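Local coordinates for protein hydrogenase maturation protease (Wolinella succinogenes, PDB 3PU6) that probably acts as an endopeptidase that matures and so activates a hydrogenase, though its own activity is uncharacterized, at residues 27-32 and 37-42; 46-51 and 97-102. All coordinates share one frame; numbering follows the deposited sequence.

Contact 1: residues 27-32 and 37-42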
loop_
_atom_site.group_PDB
_atom_site.type_symbol
_atom_site.label_atom_id
_atom_site.label_comp_id
_atom_site.label_asym_id
_atom_site.label_seq_id
_atom_site.Cartn_x
_atom_site.Cartn_y
_atom_site.Cartn_z
ATOM N N LEU A 27 1.835 10.049 -4.655
ATOM C CA LEU A 27 3.197 10.240 -5.152
ATOM C C LEU A 27 3.448 9.364 -6.366
ATOM O O LEU A 27 3.991 9.823 -7.367
ATOM C CB LEU A 27 4.239 9.968 -4.066
ATOM C CG LEU A 27 4.168 10.874 -2.836
ATOM C CD1 LEU A 27 5.193 10.446 -1.774
ATOM C CD2 LEU A 27 4.355 12.322 -3.234
ATOM N N VAL A 28 3.035 8.104 -6.269
ATOM C CA VAL A 28 3.226 7.143 -7.349
ATOM C C VAL A 28 2.423 7.605 -8.557
ATOM O O VAL A 28 2.842 7.468 -9.705
ATOM C CB VAL A 28 2.799 5.708 -6.913
ATOM C CG1 VAL A 28 2.721 4.758 -8.106
ATOM C CG2 VAL A 28 3.752 5.170 -5.868
ATOM N N GLU A 29 1.261 8.170 -8.267
ATOM C CA GLU A 29 0.347 8.656 -9.275
ATOM C C GLU A 29 1.022 9.737 -10.113
ATOM O O GLU A 29 0.916 9.726 -11.341
ATOM C CB GLU A 29 -0.876 9.236 -8.586
ATOM C CG GLU A 29 -2.171 8.753 -9.158
ATOM C CD GLU A 29 -3.334 9.527 -8.628
ATOM O OE1 GLU A 29 -3.118 10.402 -7.752
ATOM O OE2 GLU A 29 -4.460 9.265 -9.097
ATOM N N GLU A 30 1.698 10.664 -9.431
ATOM C CA GLU A 30 2.465 11.733 -10.063
ATOM C C GLU A 30 3.701 11.208 -10.762
ATOM O O GLU A 30 3.875 11.401 -11.956
ATOM C CB GLU A 30 2.919 12.763 -9.032
ATOM C CG GLU A 30 1.842 13.723 -8.608
ATOM C CD GLU A 30 2.090 14.290 -7.214
ATOM O OE1 GLU A 30 3.269 14.316 -6.785
ATOM O OE2 GLU A 30 1.104 14.708 -6.551
ATOM N N GLN A 31 4.574 10.554 -10.012
ATOM C CA GLN A 31 5.879 10.185 -10.539
ATOM C C GLN A 31 5.907 8.939 -11.421
ATOM O O GLN A 31 6.842 8.751 -12.201
ATOM C CB GLN A 31 6.855 10.010 -9.392
ATOM C CG GLN A 31 6.897 11.193 -8.457
ATOM C CD GLN A 31 8.105 11.141 -7.559
ATOM O OE1 GLN A 31 9.015 10.328 -7.768
ATOM N NE2 GLN A 31 8.134 12.014 -6.554
HETATM N N MSE A 32 4.883 8.097 -11.315
HETATM C CA MSE A 32 4.971 6.747 -11.858
HETATM C C MSE A 32 3.758 6.307 -12.647
HETATM O O MSE A 32 3.068 5.369 -12.253
HETATM C CB MSE A 32 5.243 5.767 -10.726
HETATM C CG MSE A 32 6.398 6.244 -9.848
HETATM SE SE MSE A 32 7.282 4.861 -8.807
HETATM C CE MSE A 32 8.072 3.801 -10.241
ATOM N N VAL A 37 -2.860 3.408 -9.682
ATOM C CA VAL A 37 -3.064 3.487 -8.245
ATOM C C VAL A 37 -4.545 3.407 -7.894
ATOM O O VAL A 37 -5.358 4.165 -8.413
ATOM C CB VAL A 37 -2.489 4.798 -7.669
ATOM C CG1 VAL A 37 -2.567 4.801 -6.157
ATOM C CG2 VAL A 37 -1.062 4.979 -8.099
ATOM N N PHE A 38 -4.885 2.481 -7.007
ATOM C CA PHE A 38 -6.251 2.337 -6.530
ATOM C C PHE A 38 -6.366 2.739 -5.072
ATOM O O PHE A 38 -5.790 2.097 -4.207
ATOM C CB PHE A 38 -6.708 0.896 -6.689
ATOM C CG PHE A 38 -6.882 0.481 -8.102
ATOM C CD1 PHE A 38 -6.669 1.388 -9.129
ATOM C CD2 PHE A 38 -7.295 -0.798 -8.416
ATOM C CE1 PHE A 38 -6.848 1.025 -10.443
ATOM C CE2 PHE A 38 -7.477 -1.173 -9.738
ATOM C CZ PHE A 38 -7.256 -0.256 -10.751
ATOM N N PHE A 39 -7.111 3.800 -4.800
ATOM C CA PHE A 39 -7.369 4.212 -3.426
ATOM C C PHE A 39 -8.525 3.454 -2.818
ATOM O O PHE A 39 -9.667 3.641 -3.191
ATOM C CB PHE A 39 -7.624 5.708 -3.359
ATOM C CG PHE A 39 -6.475 6.517 -3.849
ATOM C CD1 PHE A 39 -6.326 6.774 -5.204
ATOM C CD2 PHE A 39 -5.518 6.997 -2.963
ATOM C CE1 PHE A 39 -5.258 7.519 -5.668
ATOM C CE2 PHE A 39 -4.438 7.735 -3.422
ATOM C CZ PHE A 39 -4.308 7.997 -4.776
ATOM N N GLY A 40 -8.221 2.587 -1.874
ATOM C CA GLY A 40 -9.259 1.794 -1.269
ATOM C C GLY A 40 -9.719 2.483 -0.011
ATOM O O GLY A 40 -10.737 2.119 0.564
ATOM N N TYR A 41 -8.953 3.485 0.405
ATOM C CA TYR A 41 -9.124 4.100 1.715
ATOM C C TYR A 41 -9.391 3.048 2.791
ATOM O O TYR A 41 -8.582 2.142 3.004
ATOM C CB TYR A 41 -10.227 5.151 1.659
ATOM C CG TYR A 41 -9.948 6.182 0.600
ATOM C CD1 TYR A 41 -9.084 7.246 0.851
ATOM C CD2 TYR A 41 -10.516 6.078 -0.665
ATOM C CE1 TYR A 41 -8.808 8.192 -0.121
ATOM C CE2 TYR A 41 -10.242 7.020 -1.655
ATOM C CZ TYR A 41 -9.389 8.073 -1.375
ATOM O OH TYR A 41 -9.122 9.004 -2.352
ATOM N N ASP A 42 -10.532 3.151 3.461
ATOM C CA ASP A 42 -10.848 2.205 4.531
ATOM C C ASP A 42 -11.827 1.121 4.070
ATOM O O ASP A 42 -12.320 0.325 4.874
ATOM C CB ASP A 42 -11.336 2.931 5.793
ATOM C CG ASP A 42 -12.426 3.956 5.500
ATOM O OD1 ASP A 42 -12.559 4.373 4.326
ATOM O OD2 ASP A 42 -13.151 4.349 6.441
#
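V28 holds CG1 anti to its backbone N (chi1 168°), which leaves that methyl flanking V37 CG2, with V28 CB nearly as close; on the strand, V37 sets CG1 opposite its backbone N (chi1 -174°), leaving CG2 beside that N and reaching to the helix. The two branches meet at 3.8 Å, V28 CG1 to V37 CG2. V37 CG2 also sits against the helix backbone, 4.0 Å from E29 N, and 4.1 Å from E29 CG, whose side chain runs across that of V37 at about a right angle. From there the E29 chain is extended beyond CG and carries its carboxylate to the far part of the F39 ring. E29 OE2 lies at the ring edge, near the ring plane, 3.9 Å from F39 CE1, while E29 OE1 is 4.0 Å from F39 CZ. The carboxylate is turned 65° from the ring plane, an approach consistent with weak attraction between its negative charge and the positive rim of the ring. Helix 20-31 is the crossover of the beta-alpha-beta unit that joins strand 5-10 to the edge strand 35-41, and the short segments run nearly antiparallel, with their axes 9.4 Å apart. V28 is buried and also touches L7 of the neighbouring strand 5-10, and V37 touches C9, so the valine pair continues the apolar layer between helix and sheet. E29 is exposed and forms the outer margin of the contact. Within the strand, V37 CG1 lies over one face of the F39 ring, 3.8 Å above its plane and offset toward the rim. F38 points to the other side of the sheet, where it faces helix 48-54 and touches L54.

Contact 2: residues 46-51 and 97-102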
loop_
_atom_site.group_PDB
_atom_site.type_symbol
_atom_site.label_atom_id
_atom_site.label_comp_id
_atom_site.label_asym_id
_atom_site.label_seq_id
_atom_site.Cartn_x
_atom_site.Cartn_y
_atom_site.Cartn_z
ATOM N N SER A 46 -13.918 -2.313 -1.892
ATOM C CA SER A 46 -14.576 -1.570 -2.935
ATOM C C SER A 46 -13.759 -1.584 -4.234
ATOM O O SER A 46 -14.255 -1.175 -5.281
ATOM C CB SER A 46 -14.787 -0.128 -2.497
ATOM O OG SER A 46 -13.719 0.685 -2.963
ATOM N N GLU A 47 -12.508 -2.038 -4.171
ATOM C CA GLU A 47 -11.640 -2.032 -5.350
ATOM C C GLU A 47 -11.447 -3.390 -6.018
ATOM O O GLU A 47 -10.713 -3.489 -6.993
ATOM C CB GLU A 47 -10.265 -1.463 -5.019
ATOM C CG GLU A 47 -10.294 -0.096 -4.407
ATOM C CD GLU A 47 -10.942 0.907 -5.304
ATOM O OE1 GLU A 47 -10.326 1.261 -6.330
ATOM O OE2 GLU A 47 -12.065 1.349 -4.984
ATOM N N PHE A 48 -12.091 -4.435 -5.516
ATOM C CA PHE A 48 -11.849 -5.761 -6.067
ATOM C C PHE A 48 -12.355 -5.899 -7.489
ATOM O O PHE A 48 -11.782 -6.631 -8.289
ATOM C CB PHE A 48 -12.482 -6.842 -5.208
ATOM C CG PHE A 48 -11.937 -6.903 -3.840
ATOM C CD1 PHE A 48 -10.764 -6.236 -3.527
ATOM C CD2 PHE A 48 -12.574 -7.647 -2.861
ATOM C CE1 PHE A 48 -10.254 -6.287 -2.267
ATOM C CE2 PHE A 48 -12.068 -7.706 -1.603
ATOM C CZ PHE A 48 -10.902 -7.030 -1.299
ATOM N N GLY A 49 -13.440 -5.208 -7.796
ATOM C CA GLY A 49 -14.045 -5.347 -9.096
ATOM C C GLY A 49 -13.057 -4.960 -10.164
ATOM O O GLY A 49 -12.741 -5.759 -11.041
ATOM N N LYS A 50 -12.577 -3.722 -10.069
ATOM C CA LYS A 50 -11.558 -3.187 -10.955
ATOM C C LYS A 50 -10.322 -4.079 -11.007
ATOM O O LYS A 50 -9.673 -4.213 -12.051
ATOM C CB LYS A 50 -11.116 -1.814 -10.469
ATOM C CG LYS A 50 -12.218 -0.894 -10.021
ATOM C CD LYS A 50 -11.622 0.456 -9.682
ATOM C CE LYS A 50 -12.684 1.539 -9.653
ATOM N NZ LYS A 50 -12.087 2.911 -9.640
ATOM N N LEU A 51 -9.987 -4.648 -9.854
ATOM C CA LEU A 51 -8.848 -5.517 -9.751
ATOM C C LEU A 51 -9.025 -6.811 -10.530
ATOM O O LEU A 51 -8.130 -7.205 -11.263
ATOM C CB LEU A 51 -8.521 -5.804 -8.289
ATOM C CG LEU A 51 -7.811 -4.668 -7.543
ATOM C CD1 LEU A 51 -7.634 -5.016 -6.060
ATOM C CD2 LEU A 51 -6.473 -4.322 -8.199
ATOM N N ILE A 97 -5.468 -9.404 2.036
ATOM C CA ILE A 97 -4.262 -9.956 1.454
ATOM C C ILE A 97 -4.476 -11.314 0.794
ATOM O O ILE A 97 -3.880 -11.594 -0.240
ATOM C CB ILE A 97 -3.169 -10.090 2.509
ATOM C CG1 ILE A 97 -2.601 -8.715 2.853
ATOM C CG2 ILE A 97 -2.090 -11.020 2.020
ATOM C CD1 ILE A 97 -1.730 -8.727 4.095
ATOM N N SER A 98 -5.295 -12.172 1.393
ATOM C CA SER A 98 -5.489 -13.511 0.835
ATOM C C SER A 98 -6.424 -13.461 -0.357
ATOM O O SER A 98 -6.422 -14.352 -1.200
ATOM C CB SER A 98 -5.986 -14.514 1.881
ATOM O OG SER A 98 -7.076 -13.997 2.616
ATOM N N TYR A 99 -7.212 -12.401 -0.440
ATOM C CA TYR A 99 -8.029 -12.223 -1.612
ATOM C C TYR A 99 -7.134 -11.835 -2.776
ATOM O O TYR A 99 -7.244 -12.390 -3.870
ATOM C CB TYR A 99 -9.084 -11.150 -1.407
ATOM C CG TYR A 99 -9.805 -10.887 -2.690
ATOM C CD1 TYR A 99 -9.571 -9.723 -3.415
ATOM C CD2 TYR A 99 -10.682 -11.836 -3.222
ATOM C CE1 TYR A 99 -10.224 -9.488 -4.630
ATOM C CE2 TYR A 99 -11.342 -11.614 -4.430
ATOM C CZ TYR A 99 -11.105 -10.438 -5.130
ATOM O OH TYR A 99 -11.738 -10.206 -6.328
ATOM N N LEU A 100 -6.248 -10.874 -2.525
ATOM C CA LEU A 100 -5.367 -10.354 -3.564
ATOM C C LEU A 100 -4.457 -11.444 -4.129
ATOM O O LEU A 100 -4.254 -11.525 -5.340
ATOM C CB LEU A 100 -4.537 -9.191 -3.030
ATOM C CG LEU A 100 -5.329 -8.046 -2.404
ATOM C CD1 LEU A 100 -4.384 -7.076 -1.721
ATOM C CD2 LEU A 100 -6.204 -7.339 -3.439
ATOM N N ARG A 101 -3.933 -12.289 -3.249
ATOM C CA ARG A 101 -3.078 -13.383 -3.668
ATOM C C ARG A 101 -3.824 -14.280 -4.630
ATOM O O ARG A 101 -3.215 -14.974 -5.443
ATOM C CB ARG A 101 -2.626 -14.214 -2.475
ATOM C CG ARG A 101 -1.803 -13.474 -1.467
ATOM C CD ARG A 101 -1.563 -14.353 -0.231
ATOM N NE ARG A 101 -0.375 -15.198 -0.324
ATOM C CZ ARG A 101 -0.383 -16.484 -0.658
ATOM N NH1 ARG A 101 -1.521 -17.097 -0.944
ATOM N NH2 ARG A 101 0.755 -17.163 -0.709
ATOM N N GLY A 102 -5.148 -14.275 -4.516
ATOM C CA GLY A 102 -5.988 -15.093 -5.366
ATOM C C GLY A 102 -6.205 -14.457 -6.719
ATOM O O GLY A 102 -6.350 -15.147 -7.716
#
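F48 and Y99 lay their rings face to face, centroids 4.0 Å apart and planes inclined by 28°. Y99 CD1 sits over the centre of the F48 ring, 3.4 Å above it, whereas F48 CD2 lies over the Y99 ring offset toward its rim. The phenol reaches across because Y99 CG stands anti to its backbone N (chi1 174°), bringing the OH end past the stack to 3.6 Å from F48 CB. This aromatic pair, partly exposed and nearer solvent, has the dense carbon-to-carbon packing between helices 48-54 and 94-103. The buried leucine side is looser: L51 CD1 meets L100 CD2 in a single methyl contact at 3.8 Å, and the same L100 methyl approaches the F48 ring obliquely, with F48 CE1 4.3 Å away. L51 also touches V6 of the sheet, and F48 rests on L96. Y99 OH makes a weak hydrogen bond to R52 NE, one turn beyond F48. With the two helices meeting mainly through aromatic and aliphatic surfaces, the phenol oxygen also lying against F48 CB, their association here probably rests largely on ring stacking and apolar burial, and the tyrosine hydroxyl can keep a polar partner at the margin.

Overall arrangement
From the N terminus, the chain passes through strand 5-10 and helix 20-31, then turns back into strand 35-41; contact 1 closes this short loop, with four residues between its segments. Helix 48-54 follows directly, and its first turn opens contact 2, whose far longer loop runs through strands 58-66 and 73-77 and helix 81-85 before helix 94-103 closes it. The two contacts are therefore in series, neither nested nor crossed, their centres about 16 Å apart. F38 of strand 35-41 joins them, with F38 CD2 3.6 Å from L51 CD2. Contact 1 ties the crossover helix to the edge strand; contact 2 pairs two helices on the other side of the sheet.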